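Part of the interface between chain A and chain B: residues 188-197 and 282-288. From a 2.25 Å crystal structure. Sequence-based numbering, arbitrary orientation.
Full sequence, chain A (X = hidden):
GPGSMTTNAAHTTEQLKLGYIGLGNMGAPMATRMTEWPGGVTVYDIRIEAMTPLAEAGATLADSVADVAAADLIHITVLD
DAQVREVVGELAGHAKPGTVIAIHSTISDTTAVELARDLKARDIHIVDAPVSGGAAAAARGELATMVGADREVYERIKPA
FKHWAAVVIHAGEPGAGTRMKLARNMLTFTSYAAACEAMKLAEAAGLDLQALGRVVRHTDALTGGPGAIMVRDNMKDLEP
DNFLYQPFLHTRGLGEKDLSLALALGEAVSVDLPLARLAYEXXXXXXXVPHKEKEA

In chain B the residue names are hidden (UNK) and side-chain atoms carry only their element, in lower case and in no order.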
ATOM      1  N   THR A 188      -6.059  -5.876  -0.195  1.00 21.11           N
ATOM      2  CA  THR A 188      -6.277  -4.765  -1.122  1.00 21.07           C
ATOM      3  C   THR A 188      -7.564  -4.015  -0.800  1.00 21.17           C
ATOM      4  O   THR A 188      -7.547  -2.800  -0.589  1.00 20.70           O
ATOM      5  CB  THR A 188      -6.369  -5.233  -2.589  1.00 21.33           C
ATOM      6  OG1 THR A 188      -5.150  -5.886  -2.969  1.00 21.93           O
ATOM      7  CG2 THR A 188      -6.619  -4.045  -3.520  1.00 20.76           C
ATOM      8  N   PHE A 189      -8.678  -4.740  -0.753  1.00 21.49           N
ATOM      9  CA  PHE A 189      -9.978  -4.082  -0.630  1.00 21.81           C
ATOM     10  C   PHE A 189     -10.287  -3.608   0.792  1.00 21.87           C
ATOM     11  O   PHE A 189     -10.990  -2.614   0.961  1.00 21.99           O
ATOM     12  CB  PHE A 189     -11.089  -4.956  -1.217  1.00 22.17           C
ATOM     13  CG  PHE A 189     -10.983  -5.123  -2.713  1.00 22.41           C
ATOM     14  CD1 PHE A 189     -10.621  -6.342  -3.274  1.00 22.98           C
ATOM     15  CD2 PHE A 189     -11.218  -4.047  -3.560  1.00 22.60           C
ATOM     16  CE1 PHE A 189     -10.516  -6.490  -4.655  1.00 23.20           C
ATOM     17  CE2 PHE A 189     -11.112  -4.186  -4.941  1.00 22.47           C
ATOM     18  CZ  PHE A 189     -10.762  -5.408  -5.489  1.00 22.84           C
ATOM     19  N   THR A 190      -9.740  -4.279   1.805  1.00 21.96           N
ATOM     20  CA  THR A 190      -9.850  -3.785   3.179  1.00 22.01           C
ATOM     21  C   THR A 190      -9.073  -2.483   3.338  1.00 21.90           C
ATOM     22  O   THR A 190      -9.503  -1.589   4.070  1.00 21.80           O
ATOM     23  CB  THR A 190      -9.331  -4.803   4.221  1.00 22.17           C
ATOM     24  OG1 THR A 190     -10.084  -6.019   4.129  1.00 22.50           O
ATOM     25  CG2 THR A 190      -9.456  -4.242   5.629  1.00 21.99           C
ATOM     26  N   SER A 191      -7.937  -2.370   2.654  1.00 21.85           N
ATOM     27  CA  SER A 191      -7.134  -1.149   2.732  1.00 21.80           C
ATOM     28  C   SER A 191      -7.760  -0.013   1.911  1.00 21.61           C
ATOM     29  O   SER A 191      -7.586   1.160   2.247  1.00 21.50           O
ATOM     30  CB  SER A 191      -5.678  -1.408   2.320  1.00 21.77           C
ATOM     31  OG  SER A 191      -5.543  -1.545   0.917  1.00 22.80           O
ATOM     32  N   TYR A 192      -8.493  -0.357   0.852  1.00 21.57           N
ATOM     33  CA  TYR A 192      -9.284   0.637   0.124  1.00 21.53           C
ATOM     34  C   TYR A 192     -10.389   1.197   1.016  1.00 21.65           C
ATOM     35  O   TYR A 192     -10.619   2.407   1.028  1.00 21.73           O
ATOM     36  CB  TYR A 192      -9.882   0.058  -1.168  1.00 21.69           C
ATOM     37  CG  TYR A 192      -8.911  -0.083  -2.337  1.00 21.86           C
ATOM     38  CD1 TYR A 192      -7.620   0.456  -2.293  1.00 22.42           C
ATOM     39  CD2 TYR A 192      -9.301  -0.731  -3.502  1.00 22.42           C
ATOM     40  CE1 TYR A 192      -6.750   0.330  -3.367  1.00 22.36           C
ATOM     41  CE2 TYR A 192      -8.437  -0.861  -4.581  1.00 22.80           C
ATOM     42  CZ  TYR A 192      -7.163  -0.330  -4.506  1.00 22.74           C
ATOM     43  OH  TYR A 192      -6.303  -0.454  -5.574  1.00 22.57           O
ATOM     44  N   ALA A 193     -11.057   0.326   1.769  1.00 21.71           N
ATOM     45  CA  ALA A 193     -12.057   0.764   2.746  1.00 21.78           C
ATOM     46  C   ALA A 193     -11.417   1.666   3.806  1.00 21.61           C
ATOM     47  O   ALA A 193     -11.993   2.689   4.191  1.00 21.82           O
ATOM     48  CB  ALA A 193     -12.720  -0.432   3.405  1.00 21.98           C
ATOM     49  N   ALA A 194     -10.227   1.283   4.265  1.00 21.15           N
ATOM     50  CA  ALA A 194      -9.466   2.081   5.230  1.00 21.00           C
ATOM     51  C   ALA A 194      -9.070   3.448   4.663  1.00 20.67           C
ATOM     52  O   ALA A 194      -9.157   4.459   5.360  1.00 20.90           O
ATOM     53  CB  ALA A 194      -8.227   1.321   5.685  1.00 20.78           C
ATOM     54  N   ALA A 195      -8.634   3.469   3.405  1.00 20.26           N
ATOM     55  CA  ALA A 195      -8.304   4.716   2.711  1.00 20.02           C
ATOM     56  C   ALA A 195      -9.486   5.683   2.678  1.00 20.13           C
ATOM     57  O   ALA A 195      -9.321   6.872   2.940  1.00 20.20           O
ATOM     58  CB  ALA A 195      -7.820   4.422   1.284  1.00 19.80           C
ATOM     59  N   CYS A 196     -10.674   5.172   2.359  1.00 20.22           N
ATOM     60  CA  CYS A 196     -11.882   5.997   2.312  1.00 20.42           C
ATOM     61  C   CYS A 196     -12.229   6.547   3.699  1.00 20.57           C
ATOM     62  O   CYS A 196     -12.635   7.701   3.834  1.00 20.74           O
ATOM     63  CB  CYS A 196     -13.058   5.206   1.729  1.00 20.58           C
ATOM     64  SG  CYS A 196     -12.825   4.729  -0.013  1.00 20.96           S
ATOM     65  N   GLU A 197     -12.058   5.721   4.727  1.00 20.56           N
ATOM     66  CA  GLU A 197     -12.197   6.176   6.112  1.00 20.84           C
ATOM     67  C   GLU A 197     -11.216   7.317   6.438  1.00 20.76           C
ATOM     68  O   GLU A 197     -11.601   8.301   7.070  1.00 20.92           O
ATOM     69  CB  GLU A 197     -12.015   5.000   7.082  1.00 20.80           C
ATOM     70  CG  GLU A 197     -12.278   5.336   8.545  1.00 21.26           C
ATOM     71  CD  GLU A 197     -12.370   4.097   9.432  1.00 21.60           C
ATOM     72  OE1 GLU A 197     -13.352   3.337   9.294  1.00 22.28           O
ATOM     73  OE2 GLU A 197     -11.469   3.889  10.271  1.00 20.90           O
TER
ATOM     74  N   UNK B 282     -18.984  -1.842   4.291  1.00 27.47           N
ATOM     75  CA  UNK B 282     -18.840  -0.392   4.109  1.00 26.81           C
ATOM     76  C   UNK B 282     -18.144   0.086   2.844  1.00 26.10           C
ATOM     77  O   UNK B 282     -18.153   1.288   2.553  1.00 25.86           O
ATOM     78  N   UNK B 283     -17.545  -0.834   2.087  1.00 25.41           N
ATOM     79  CA  UNK B 283     -16.733  -0.459   0.927  1.00 24.94           C
ATOM     80  C   UNK B 283     -17.505   0.393  -0.068  1.00 24.91           C
ATOM     81  O   UNK B 283     -17.041   1.465  -0.463  1.00 24.63           O
ATOM     82  c   UNK B 283     -13.990  -0.751  -0.522  1.00 23.66           C
ATOM     83  c   UNK B 283     -15.290  -1.417  -0.988  1.00 24.57           C
ATOM     84  c   UNK B 283     -16.205  -1.699   0.204  1.00 24.84           C
ATOM     85  c   UNK B 283     -15.009  -2.707  -1.744  1.00 24.49           C
ATOM     86  N   UNK B 284     -18.672  -0.102  -0.474  1.00 25.02           N
ATOM     87  CA  UNK B 284     -19.514   0.576  -1.458  1.00 25.16           C
ATOM     88  C   UNK B 284     -19.766   2.032  -1.068  1.00 25.05           C
ATOM     89  O   UNK B 284     -19.595   2.936  -1.886  1.00 25.00           O
ATOM     90  c   UNK B 284     -20.834  -0.166  -1.626  1.00 25.49           C
ATOM     91  N   UNK B 285     -20.157   2.246   0.186  1.00 25.06           N
ATOM     92  CA  UNK B 285     -20.414   3.591   0.706  1.00 25.14           C
ATOM     93  C   UNK B 285     -19.144   4.434   0.740  1.00 24.73           C
ATOM     94  O   UNK B 285     -19.159   5.605   0.360  1.00 24.70           O
ATOM     95  c   UNK B 285     -21.030   3.516   2.099  1.00 25.30           C
ATOM     96  N   UNK B 286     -18.048   3.834   1.197  1.00 24.53           N
ATOM     97  CA  UNK B 286     -16.755   4.515   1.239  1.00 24.19           C
ATOM     98  C   UNK B 286     -16.299   4.995  -0.129  1.00 24.15           C
ATOM     99  O   UNK B 286     -15.778   6.097  -0.256  1.00 23.90           O
ATOM    100  N   UNK B 287     -16.507   4.168  -1.153  1.00 24.38           N
ATOM    101  CA  UNK B 287     -16.169   4.525  -2.537  1.00 24.47           C
ATOM    102  C   UNK B 287     -17.096   5.579  -3.163  1.00 25.10           C
ATOM    103  O   UNK B 287     -16.834   6.055  -4.271  1.00 25.12           O
ATOM    104  c   UNK B 287     -16.183   3.275  -3.422  1.00 24.36           C
ATOM    105  c   UNK B 287     -15.108   2.219  -3.153  1.00 23.73           C
ATOM    106  c   UNK B 287     -13.724   2.742  -3.507  1.00 22.53           C
ATOM    107  c   UNK B 287     -15.415   0.949  -3.929  1.00 22.94           C
ATOM    108  N   UNK B 288     -18.179   5.935  -2.476  1.00 25.64           N
ATOM    109  CA  UNK B 288     -19.149   6.883  -3.018  1.00 26.22           C
ATOM    110  C   UNK B 288     -20.027   6.288  -4.108  1.00 26.87           C
ATOM    111  O   UNK B 288     -20.609   7.023  -4.908  1.00 26.79           O
TER

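Position 282 of chain B has backbone atoms and no side-chain atom, so it is Gly282(B). A CB here would point toward chain A, yet no atom of residues 188-197 lies within 5.5 Å of its ideal place. The contact with this stretch therefore does not explain the glycine; there is room for a CB on this side.

Position 283 carries four carbons, forked at the second, with no ring and no heteroatom. One tip of the fork lies 3.8 Å from the O of Phe189(A), 3.9 Å from the N of Ala193(A) and 4.1 Å from the CB of Ala193(A). A fork at the second carbon is the mark of leucine, Leu283(B). That tip is CD1, which also sits 4.2 Å from the CB of Tyr192(A), while CD2 stands 4.4 Å from CD2 of Phe189(A), oblique to the ring. The CA-to-CB bond runs sideways, but chi1 t and chi2 p bring the end of the chain nearer, against one turn of the partner helix.

Position 284 shows a single side-chain carbon, which makes it Ala284(B). It is out of reach of the partner stretch, and its burial owes nothing to residues 188-197.

Position 285 again has one carbon, so it is Ala285(B), likewise out of reach, but exposed. Its backbone O accepts a hydrogen bond of 3.0 Å from the N of position 288.

Position 286 has no side-chain atom and is Gly286(B). Here the absence matters: an ideal CB would point toward chain A and lie only 3.1 Å from the CB of Cys196(A), a tight fit. With nothing in that place, the backbones come close, CA of Gly286(B) to CA of Cys196(A) being 5.2 Å, and SG of Cys196(A) reaches 3.3 Å from the O of Gly286(B).

Position 287 has four carbons forked at the second, with one tip 4.1 Å from SG of Cys196(A). It is Leu287(B), and the tip is CD2. Chi1 m and chi2 t carry the end of the side chain nearer the partner than its sideways CA-to-CB bond would suggest.

Position 288 has no side chain and is Gly288(B), the first residue to leave helical phi/psi. Its positive phi, 74°, in a Schellman motif favours glycine by itself; an ideal CB would meet nothing of the partner stretch within 5.5 Å.

The contact works by close packing, with no clear hydrogen bond between the stretches. The helices cross at 46° with axes 9.0 Å apart at closest approach, and small residues meet the partner at two points of the register: Ala193(A) opposite Leu283(B), and Cys196(A) opposite Gly286(B). The rule to read is complementary size. A leucine fork settles on an alanine and the backbone beside it, a cysteine points at a glycine, and a second leucine adds an apolar touch to the sulfur. The two stretches bury 268 Å² between them, both sides summed.

Chain B (282-288) GLAAGLG
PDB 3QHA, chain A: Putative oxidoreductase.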